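Erythromycin C-12 hydroxylase (PDB 2JJO) hydroxylates the macrolactone ring of erythromycin D at C-12 to give erythromycin C, as a heme-dependent cytochrome P450 monooxygenase. Local coordinates at residues L377-D382 against L399-G404. The protein carries 1 engineered substitution. Numbering follows the deposited sequence.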
ATOM      1  N   LEU A 377      -4.619  -5.262  22.382  1.00 20.71           N
ATOM      2  CA  LEU A 377      -5.336  -6.372  21.808  1.00 20.20           C
ATOM      3  C   LEU A 377      -4.377  -7.583  21.743  1.00 21.12           C
ATOM      4  O   LEU A 377      -3.175  -7.441  21.474  1.00 22.50           O
ATOM      5  CB  LEU A 377      -5.853  -6.023  20.406  1.00 19.70           C
ATOM      6  CG  LEU A 377      -6.867  -4.885  20.342  1.00 18.35           C
ATOM      7  CD1 LEU A 377      -7.136  -4.433  18.889  1.00 16.41           C
ATOM      8  CD2 LEU A 377      -8.137  -5.345  20.994  1.00 16.50           C
ATOM      9  N   THR A 378      -4.907  -8.767  22.015  1.00 20.92           N
ATOM     10  CA  THR A 378      -4.145  -9.995  21.850  1.00 20.76           C
ATOM     11  C   THR A 378      -4.672 -10.633  20.570  1.00 19.75           C
ATOM     12  O   THR A 378      -5.864 -10.687  20.347  1.00 18.86           O
ATOM     13  CB  THR A 378      -4.281 -10.868  23.116  1.00 21.72           C
ATOM     14  OG1 THR A 378      -3.600 -10.228  24.217  0.50 19.40           O
ATOM     15  CG2 THR A 378      -3.737 -12.289  22.906  0.50 23.10           C
ATOM     16  N   VAL A 379      -3.783 -11.074  19.702  1.00 20.55           N
ATOM     17  CA  VAL A 379      -4.214 -11.793  18.505  1.00 19.31           C
ATOM     18  C   VAL A 379      -4.618 -13.206  18.932  1.00 19.56           C
ATOM     19  O   VAL A 379      -3.941 -13.821  19.748  1.00 18.83           O
ATOM     20  CB  VAL A 379      -3.076 -11.846  17.447  1.00 18.93           C
ATOM     21  CG1 VAL A 379      -3.463 -12.758  16.258  1.00 20.34           C
ATOM     22  CG2 VAL A 379      -2.760 -10.458  16.929  1.00 19.07           C
ATOM     23  N   ASP A 380      -5.723 -13.716  18.408  1.00 19.55           N
ATOM     24  CA  ASP A 380      -6.066 -15.102  18.686  1.00 19.91           C
ATOM     25  C   ASP A 380      -5.520 -15.937  17.544  1.00 20.29           C
ATOM     26  O   ASP A 380      -6.185 -16.140  16.522  1.00 19.20           O
ATOM     27  CB  ASP A 380      -7.570 -15.308  18.867  1.00 20.00           C
ATOM     28  CG  ASP A 380      -7.922 -16.751  19.195  1.00 20.05           C
ATOM     29  OD1 ASP A 380      -7.067 -17.665  19.043  1.00 20.50           O
ATOM     30  OD2 ASP A 380      -9.086 -16.980  19.546  1.00 21.53           O
ATOM     31  N   ARG A 381      -4.300 -16.429  17.754  1.00 21.44           N
ATOM     32  CA  ARG A 381      -3.502 -17.028  16.706  1.00 23.74           C
ATOM     33  C   ARG A 381      -4.060 -18.361  16.210  1.00 23.35           C
ATOM     34  O   ARG A 381      -3.687 -18.809  15.124  1.00 24.74           O
ATOM     35  CB  ARG A 381      -2.039 -17.160  17.161  1.00 24.29           C
ATOM     36  CG  ARG A 381      -1.390 -15.804  17.509  1.00 23.85           C
ATOM     37  CD  ARG A 381       0.131 -15.926  17.715  1.00 26.32           C
ATOM     38  NE  ARG A 381       0.736 -14.754  18.399  1.00 28.10           N
ATOM     39  CZ  ARG A 381       1.998 -14.723  18.835  1.00 30.51           C
ATOM     40  NH1 ARG A 381       2.788 -15.795  18.651  1.00 29.46           N
ATOM     41  NH2 ARG A 381       2.486 -13.641  19.453  1.00 24.74           N
ATOM     42  N   ASP A 382      -4.939 -18.978  16.996  1.00 22.50           N
ATOM     43  CA  ASP A 382      -5.520 -20.268  16.674  1.00 22.63           C
ATOM     44  C   ASP A 382      -6.951 -20.127  16.107  1.00 22.25           C
ATOM     45  O   ASP A 382      -7.626 -21.125  15.876  1.00 21.28           O
ATOM     46  CB  ASP A 382      -5.528 -21.196  17.920  1.00 23.35           C
ATOM     47  CG  ASP A 382      -4.185 -21.245  18.643  1.00 25.65           C
ATOM     48  OD1 ASP A 382      -4.201 -21.020  19.877  1.00 28.44           O
ATOM     49  OD2 ASP A 382      -3.119 -21.492  18.002  1.00 26.14           O
ATOM     50  N   LEU A 399      -7.876 -10.547  11.211  1.00 19.49           N
ATOM     51  CA  LEU A 399      -7.024 -10.608  12.401  1.00 18.86           C
ATOM     52  C   LEU A 399      -7.956 -10.679  13.599  1.00 18.57           C
ATOM     53  O   LEU A 399      -8.357  -9.656  14.144  1.00 18.29           O
ATOM     54  CB  LEU A 399      -6.097  -9.391  12.516  1.00 18.29           C
ATOM     55  CG  LEU A 399      -5.000  -9.570  13.575  1.00 17.07           C
ATOM     56  CD1 LEU A 399      -3.878 -10.531  13.026  1.00 14.43           C
ATOM     57  CD2 LEU A 399      -4.409  -8.191  13.955  1.00 13.23           C
ATOM     58  N   PRO A 400      -8.339 -11.911  13.979  1.00 18.16           N
ATOM     59  CA  PRO A 400      -9.182 -12.098  15.171  1.00 17.09           C
ATOM     60  C   PRO A 400      -8.426 -11.631  16.403  1.00 16.78           C
ATOM     61  O   PRO A 400      -7.290 -12.020  16.596  1.00 15.83           O
ATOM     62  CB  PRO A 400      -9.385 -13.611  15.229  1.00 17.08           C
ATOM     63  CG  PRO A 400      -9.109 -14.086  13.823  1.00 19.93           C
ATOM     64  CD  PRO A 400      -8.004 -13.178  13.319  1.00 17.74           C
ATOM     65  N   VAL A 401      -9.035 -10.784  17.221  1.00 16.73           N
ATOM     66  CA  VAL A 401      -8.316 -10.267  18.387  1.00 17.03           C
ATOM     67  C   VAL A 401      -9.157 -10.437  19.626  1.00 17.69           C
ATOM     68  O   VAL A 401     -10.387 -10.611  19.559  1.00 16.50           O
ATOM     69  CB  VAL A 401      -7.922  -8.764  18.233  1.00 16.05           C
ATOM     70  CG1 VAL A 401      -6.764  -8.623  17.218  1.00 15.97           C
ATOM     71  CG2 VAL A 401      -9.146  -7.919  17.828  1.00 15.98           C
ATOM     72  N   LEU A 402      -8.503 -10.300  20.764  1.00 18.74           N
ATOM     73  CA  LEU A 402      -9.199 -10.352  22.037  1.00 20.80           C
ATOM     74  C   LEU A 402      -8.844  -9.125  22.842  1.00 21.67           C
ATOM     75  O   LEU A 402      -7.676  -8.790  22.957  1.00 21.34           O
ATOM     76  CB  LEU A 402      -8.761 -11.611  22.826  1.00 20.94           C
ATOM     77  CG  LEU A 402      -8.878 -12.965  22.122  1.00 22.44           C
ATOM     78  CD1 LEU A 402      -7.975 -13.957  22.854  1.00 23.85           C
ATOM     79  CD2 LEU A 402     -10.366 -13.450  22.059  1.00 22.16           C
ATOM     80  N   ALA A 403      -9.849  -8.475  23.415  1.00 23.91           N
ATOM     81  CA  ALA A 403      -9.615  -7.241  24.159  1.00 25.98           C
ATOM     82  C   ALA A 403      -8.790  -7.511  25.420  1.00 28.03           C
ATOM     83  O   ALA A 403      -9.102  -8.421  26.246  1.00 28.52           O
ATOM     84  CB  ALA A 403     -10.916  -6.567  24.485  1.00 25.29           C
ATOM     85  N   GLY A 404      -7.705  -6.756  25.564  1.00 29.57           N
ATOM     86  CA  GLY A 404      -6.910  -6.842  26.785  1.00 31.04           C
ATOM     87  C   GLY A 404      -7.815  -6.450  27.938  1.00 31.96           C
ATOM     88  O   GLY A 404      -8.060  -7.225  28.861  1.00 32.93           O
TER
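The D380 peptide N-H reaches the P400 carbonyl from 35° above its plane, in a nearly straight bond of 2.9 Å from D380 N to P400 O. The D380 carboxylate turns away from the proline ring, and CB does the touching: D380 CB lies 4.0 Å from P400 O and 4.2 Å from L402 CG. D380 OD1 accepts from D382 N on the anti side, 28° out of the carboxylate plane, closing an Asx turn where strand 377-379 ends. Further back, T378 and L402 form a hydrogen-bonded antiparallel pair: T378 N to L402 O is 2.9 Å and L402 N to T378 O is 2.7 Å, both donors in the carbonyl planes. T378 O also takes a CA-H contact from V401 CA at 3.2 Å.

L377, V379, V401 and A403 share the other face from T378 and L402. L377 and V401 meet obliquely, L377 CB lying 4.1 Å from V401 CB, while the L377 CD2 methyl rests on A403 CA. A first torsion of 173° swings V379 CG1 away from the backbone N, and both methyls lie against L399, crossing at about a right angle; V379 CG1 to L399 CD1 is 3.9 Å. V254 of helix 228-259 packs on L377 and L399, I370 of helix 356-374 on L377. Strand 132-134 flanks 400-403 on its other edge, completing the small three-stranded antiparallel sheet of the cytochrome P450 fold, away from the heme pocket.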